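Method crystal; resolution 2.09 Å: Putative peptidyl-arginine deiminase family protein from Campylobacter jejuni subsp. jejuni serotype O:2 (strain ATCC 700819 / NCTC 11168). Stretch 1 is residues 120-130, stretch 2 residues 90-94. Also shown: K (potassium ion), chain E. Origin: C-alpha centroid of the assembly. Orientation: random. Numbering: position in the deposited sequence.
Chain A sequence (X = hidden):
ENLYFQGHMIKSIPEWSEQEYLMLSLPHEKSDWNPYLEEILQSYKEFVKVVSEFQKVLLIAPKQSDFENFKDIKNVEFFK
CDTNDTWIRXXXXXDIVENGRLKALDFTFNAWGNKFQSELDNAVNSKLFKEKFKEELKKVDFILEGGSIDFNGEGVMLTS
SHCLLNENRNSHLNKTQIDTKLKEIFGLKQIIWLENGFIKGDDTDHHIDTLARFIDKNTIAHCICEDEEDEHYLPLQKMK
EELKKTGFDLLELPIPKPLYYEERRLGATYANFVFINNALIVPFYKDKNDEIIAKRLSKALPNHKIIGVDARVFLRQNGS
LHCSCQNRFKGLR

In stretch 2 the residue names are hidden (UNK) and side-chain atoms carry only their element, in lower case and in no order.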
ATOM      1  N   LEU A 120      -6.282  17.284   8.857  1.00 69.65           N
ATOM      2  CA  LEU A 120      -5.190  17.715   7.983  1.00 70.55           C
ATOM      3  C   LEU A 120      -5.053  16.800   6.773  1.00 70.18           C
ATOM      4  O   LEU A 120      -4.964  17.270   5.640  1.00 67.68           O
ATOM      5  CB  LEU A 120      -3.859  17.759   8.746  1.00 70.76           C
ATOM      6  CG  LEU A 120      -3.549  19.062   9.496  1.00 71.41           C
ATOM      7  CD1 LEU A 120      -4.131  19.054  10.903  1.00 72.10           C
ATOM      8  CD2 LEU A 120      -2.049  19.302   9.546  1.00 71.18           C
ATOM      9  N   ASP A 121      -5.049  15.496   7.035  1.00 71.13           N
ATOM     10  CA  ASP A 121      -4.942  14.474   5.992  1.00 71.76           C
ATOM     11  C   ASP A 121      -6.018  14.633   4.927  1.00 71.63           C
ATOM     12  O   ASP A 121      -5.731  14.555   3.733  1.00 69.08           O
ATOM     13  CB  ASP A 121      -5.066  13.077   6.601  1.00 72.79           C
ATOM     14  CG  ASP A 121      -3.923  12.736   7.538  1.00 73.57           C
ATOM     15  OD1 ASP A 121      -2.844  13.365   7.447  1.00 74.12           O
ATOM     16  OD2 ASP A 121      -4.117  11.827   8.369  1.00 74.40           O
ATOM     17  N   ASN A 122      -7.256  14.841   5.369  1.00 72.82           N
ATOM     18  CA  ASN A 122      -8.379  15.045   4.455  1.00 74.24           C
ATOM     19  C   ASN A 122      -8.127  16.222   3.516  1.00 72.89           C
ATOM     20  O   ASN A 122      -8.433  16.153   2.325  1.00 76.86           O
ATOM     21  CB  ASN A 122      -9.671  15.280   5.236  1.00 76.60           C
ATOM     22  CG  ASN A 122     -10.898  15.232   4.351  1.00 79.06           C
ATOM     23  OD1 ASN A 122     -11.495  16.264   4.044  1.00 81.03           O
ATOM     24  ND2 ASN A 122     -11.271  14.030   3.920  1.00 80.39           N
ATOM     25  N   ALA A 123      -7.566  17.295   4.063  1.00 69.21           N
ATOM     26  CA  ALA A 123      -7.206  18.457   3.269  1.00 67.77           C
ATOM     27  C   ALA A 123      -6.014  18.162   2.357  1.00 66.72           C
ATOM     28  O   ALA A 123      -6.060  18.485   1.173  1.00 67.55           O
ATOM     29  CB  ALA A 123      -6.909  19.641   4.172  1.00 67.27           C
ATOM     30  N   VAL A 124      -4.972  17.529   2.904  1.00 64.28           N
ATOM     31  CA  VAL A 124      -3.716  17.258   2.171  1.00 62.25           C
ATOM     32  C   VAL A 124      -3.940  16.961   0.683  1.00 60.08           C
ATOM     33  O   VAL A 124      -3.247  17.507  -0.179  1.00 58.09           O
ATOM     34  CB  VAL A 124      -2.909  16.084   2.800  1.00 62.71           C
ATOM     35  CG1 VAL A 124      -1.790  15.619   1.873  1.00 62.47           C
ATOM     36  CG2 VAL A 124      -2.312  16.478   4.145  1.00 62.05           C
ATOM     37  N   ASN A 125      -4.900  16.091   0.389  1.00 57.47           N
ATOM     38  CA  ASN A 125      -5.197  15.721  -0.993  1.00 58.04           C
ATOM     39  C   ASN A 125      -5.720  16.879  -1.847  1.00 56.47           C
ATOM     40  O   ASN A 125      -5.374  16.992  -3.025  1.00 53.53           O
ATOM     41  CB  ASN A 125      -6.205  14.572  -1.031  1.00 59.86           C
ATOM     42  CG  ASN A 125      -5.623  13.270  -0.518  1.00 63.37           C
ATOM     43  OD1 ASN A 125      -4.735  12.682  -1.145  1.00 62.63           O
ATOM     44  ND2 ASN A 125      -6.119  12.810   0.630  1.00 62.58           N
ATOM     45  N   SER A 126      -6.570  17.720  -1.262  1.00 55.10           N
ATOM     46  CA  SER A 126      -7.114  18.877  -1.979  1.00 54.31           C
ATOM     47  C   SER A 126      -6.004  19.846  -2.351  1.00 51.37           C
ATOM     48  O   SER A 126      -5.904  20.258  -3.508  1.00 49.34           O
ATOM     49  CB  SER A 126      -8.175  19.596  -1.148  1.00 54.95           C
ATOM     50  OG  SER A 126      -9.333  18.794  -1.017  1.00 57.05           O
ATOM     51  N   LYS A 127      -5.171  20.189  -1.367  1.00 50.64           N
ATOM     52  CA  LYS A 127      -4.036  21.086  -1.597  1.00 50.24           C
ATOM     53  C   LYS A 127      -3.197  20.532  -2.735  1.00 48.59           C
ATOM     54  O   LYS A 127      -2.897  21.230  -3.695  1.00 47.32           O
ATOM     55  CB  LYS A 127      -3.111  21.259  -0.373  1.00 51.85           C
ATOM     56  CG  LYS A 127      -3.647  20.938   1.018  1.00 54.24           C
ATOM     57  CD  LYS A 127      -4.534  22.024   1.599  1.00 56.10           C
ATOM     58  CE  LYS A 127      -4.400  22.044   3.116  1.00 57.17           C
ATOM     59  NZ  LYS A 127      -5.310  23.025   3.763  1.00 58.62           N
ATOM     60  N   LEU A 128      -2.824  19.262  -2.603  1.00 47.72           N
ATOM     61  CA  LEU A 128      -1.917  18.610  -3.538  1.00 45.83           C
ATOM     62  C   LEU A 128      -2.442  18.669  -4.962  1.00 43.79           C
ATOM     63  O   LEU A 128      -1.707  19.009  -5.889  1.00 41.50           O
ATOM     64  CB  LEU A 128      -1.707  17.149  -3.125  1.00 46.85           C
ATOM     65  CG  LEU A 128      -0.769  16.298  -3.987  1.00 47.77           C
ATOM     66  CD1 LEU A 128       0.650  16.844  -3.953  1.00 47.96           C
ATOM     67  CD2 LEU A 128      -0.791  14.845  -3.530  1.00 47.96           C
ATOM     68  N   PHE A 129      -3.718  18.334  -5.121  1.00 43.24           N
ATOM     69  CA  PHE A 129      -4.331  18.257  -6.441  1.00 43.47           C
ATOM     70  C   PHE A 129      -4.671  19.638  -6.998  1.00 44.14           C
ATOM     71  O   PHE A 129      -4.553  19.867  -8.204  1.00 42.26           O
ATOM     72  CB  PHE A 129      -5.565  17.341  -6.411  1.00 43.34           C
ATOM     73  CG  PHE A 129      -5.240  15.898  -6.681  1.00 42.01           C
ATOM     74  CD1 PHE A 129      -4.612  15.122  -5.719  1.00 42.05           C
ATOM     75  CD2 PHE A 129      -5.523  15.329  -7.911  1.00 41.58           C
ATOM     76  CE1 PHE A 129      -4.291  13.797  -5.973  1.00 41.71           C
ATOM     77  CE2 PHE A 129      -5.207  14.008  -8.172  1.00 41.00           C
ATOM     78  CZ  PHE A 129      -4.587  13.242  -7.202  1.00 40.83           C
ATOM     79  N   LYS A 130      -5.077  20.552  -6.121  1.00 44.48           N
ATOM     80  CA  LYS A 130      -5.348  21.931  -6.523  1.00 45.86           C
ATOM     81  C   LYS A 130      -4.063  22.661  -6.930  1.00 43.99           C
ATOM     82  O   LYS A 130      -4.012  23.293  -7.987  1.00 43.71           O
ATOM     83  CB  LYS A 130      -6.061  22.692  -5.396  1.00 48.33           C
ATOM     84  CG  LYS A 130      -6.418  24.131  -5.743  1.00 51.50           C
ATOM     85  CD  LYS A 130      -7.332  24.754  -4.698  1.00 53.35           C
ATOM     86  CE  LYS A 130      -7.386  26.273  -4.821  1.00 55.39           C
ATOM     87  NZ  LYS A 130      -6.188  26.941  -4.234  1.00 55.76           N
ATOM     88  N   UNK A  90      -3.162   5.139   3.767  1.00 36.84           N
ATOM     89  CA  UNK A  90      -4.477   5.222   4.417  1.00 39.14           C
ATOM     90  C   UNK A  90      -5.386   6.262   3.768  1.00 39.35           C
ATOM     91  O   UNK A  90      -6.557   5.987   3.503  1.00 39.05           O
ATOM     92  c   UNK A  90      -3.838   4.430   6.756  1.00 43.07           C
ATOM     93  o   UNK A  90      -4.152   3.258   6.452  1.00 45.66           O
ATOM     94  o   UNK A  90      -3.140   4.709   7.755  1.00 44.04           O
ATOM     95  c   UNK A  90      -4.348   5.578   5.907  1.00 41.77           C
ATOM     96  N   UNK A  91      -4.851   7.459   3.533  1.00 39.69           N
ATOM     97  CA  UNK A  91      -5.685   8.586   3.103  1.00 40.11           C
ATOM     98  C   UNK A  91      -5.416   9.125   1.693  1.00 39.37           C
ATOM     99  O   UNK A  91      -6.249   9.852   1.158  1.00 42.08           O
ATOM    100  c   UNK A  91      -2.618  11.935   3.537  1.00 40.48           C
ATOM    101  c   UNK A  91      -5.632   9.731   4.135  1.00 40.30           C
ATOM    102  c   UNK A  91      -4.282  10.365   4.282  1.00 40.32           C
ATOM    103  c   UNK A  91      -3.862  11.346   3.402  1.00 40.30           C
ATOM    104  c   UNK A  91      -1.781  11.551   4.569  1.00 41.04           C
ATOM    105  c   UNK A  91      -2.191  10.578   5.463  1.00 40.87           C
ATOM    106  c   UNK A  91      -3.437   9.995   5.321  1.00 41.07           C
ATOM    107  N   UNK A  92      -4.290   8.771   1.082  1.00 38.51           N
ATOM    108  CA  UNK A  92      -3.941   9.281  -0.251  1.00 37.45           C
ATOM    109  C   UNK A  92      -4.978   9.013  -1.333  1.00 36.67           C
ATOM    110  O   UNK A  92      -5.830   8.133  -1.199  1.00 37.56           O
ATOM    111  N   UNK A  93      -4.900   9.777  -2.417  1.00 35.29           N
ATOM    112  CA  UNK A  93      -5.827   9.627  -3.537  1.00 34.91           C
ATOM    113  C   UNK A  93      -5.533   8.351  -4.326  1.00 33.48           C
ATOM    114  O   UNK A  93      -4.367   8.004  -4.530  1.00 33.88           O
ATOM    115  c   UNK A  93      -5.737  10.834  -4.454  1.00 35.71           C
ATOM    116  N   UNK A  94      -6.587   7.676  -4.779  1.00 31.05           N
ATOM    117  CA  UNK A  94      -6.455   6.398  -5.491  1.00 29.98           C
ATOM    118  C   UNK A  94      -6.861   6.554  -6.956  1.00 28.39           C
ATOM    119  O   UNK A  94      -7.973   6.975  -7.246  1.00 28.19           O
ATOM    120  c   UNK A  94      -7.308   5.300  -4.813  1.00 29.88           C
ATOM    121  c   UNK A  94      -7.701   4.232  -2.536  1.00 31.09           C
ATOM    122  c   UNK A  94      -7.368   4.039  -5.664  1.00 29.88           C
ATOM    123  c   UNK A  94      -6.725   4.949  -3.444  1.00 30.16           C
TER
HETATM  124  K     K E 403      -9.039  10.124   1.524  1.00 48.94           K
HETATM  125  O   HOH W   1      -9.052   7.265   2.434  1.00 43.96           O

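Position 90 carries two side-chain carbons, the second of them bonded to two oxygens, a short carboxylate. It stays out of reach of the helix of stretch 1: CB of position 90 is 6.7 Å from OD2 of Asp121, its nearest approach. The residue is aspartate. One of the carboxylate oxygens of Asp90 is hydrogen-bonded elsewhere in the structure, while its backbone O accepts a hydrogen bond of 3.0 Å from the O of water 1.

At position 91 a single carbon leads into a ring of six carbons, with no heteroatom and no hydroxyl oxygen on the far side. The CA-to-CB bond points toward the helix, and the ring packs against it, with Asp121 over one face and Val124 and Asn125 near its edge: phenylalanine. CB of Asp121 stands 3.6 Å from the centroid of the Phe91 ring, only 12° off its normal, a CH-pi contact. At the ring edge, CE1 of Phe91 meets CG1 of Val124 at 4.1 Å. A flat, apolar side chain suits this place, since it can offer a face to one helix residue and an edge to another. The OD1 of Asp121 is hydrogen-bonded elsewhere, so this carboxylate can lie against an aromatic ring without leaving that oxygen unpaired.

Position 92 has no side-chain atoms. Its CA lies 3.6 Å from OD1 of Asn125, so the bare backbone passes close to the amide. This is glycine. A CB here would point away from the helix, so the contact itself does not explain the absence of a side chain.

Position 93 has a lone side-chain carbon. Its CA-to-CB bond points toward the helix, and CB of position 93 packs 3.6 Å from CE1 of Phe129, a small apolar group in contact with the ring: alanine. Backbone N of Ala93 also approaches OD1 of Asn125, at 3.2 Å.

Position 94 has four side-chain carbons, forked at the first, with one arm two carbons long. It turns its CA-to-CB bond away from the helix and makes no contact with it. This is isoleucine.

The contact thus joins apolar packing to a polar anchor. Asp121, Val124, Asn125 and Phe129 point toward stretch 2 from successive turns of the helix; Phe91 and Ala93 supply most of the surface that stretch 2 buries, and both sides together bury 292 Å². Between them, ND2 of Asn125 donates a hydrogen bond of 3.0 Å to backbone O of Phe91. That same carbonyl oxygen binds the potassium ion, with O of Phe91 2.8 Å from K, so one backbone atom links stretch 2 to both the helix and the metal.

Stretch 2, residues 90-94: DFGAI
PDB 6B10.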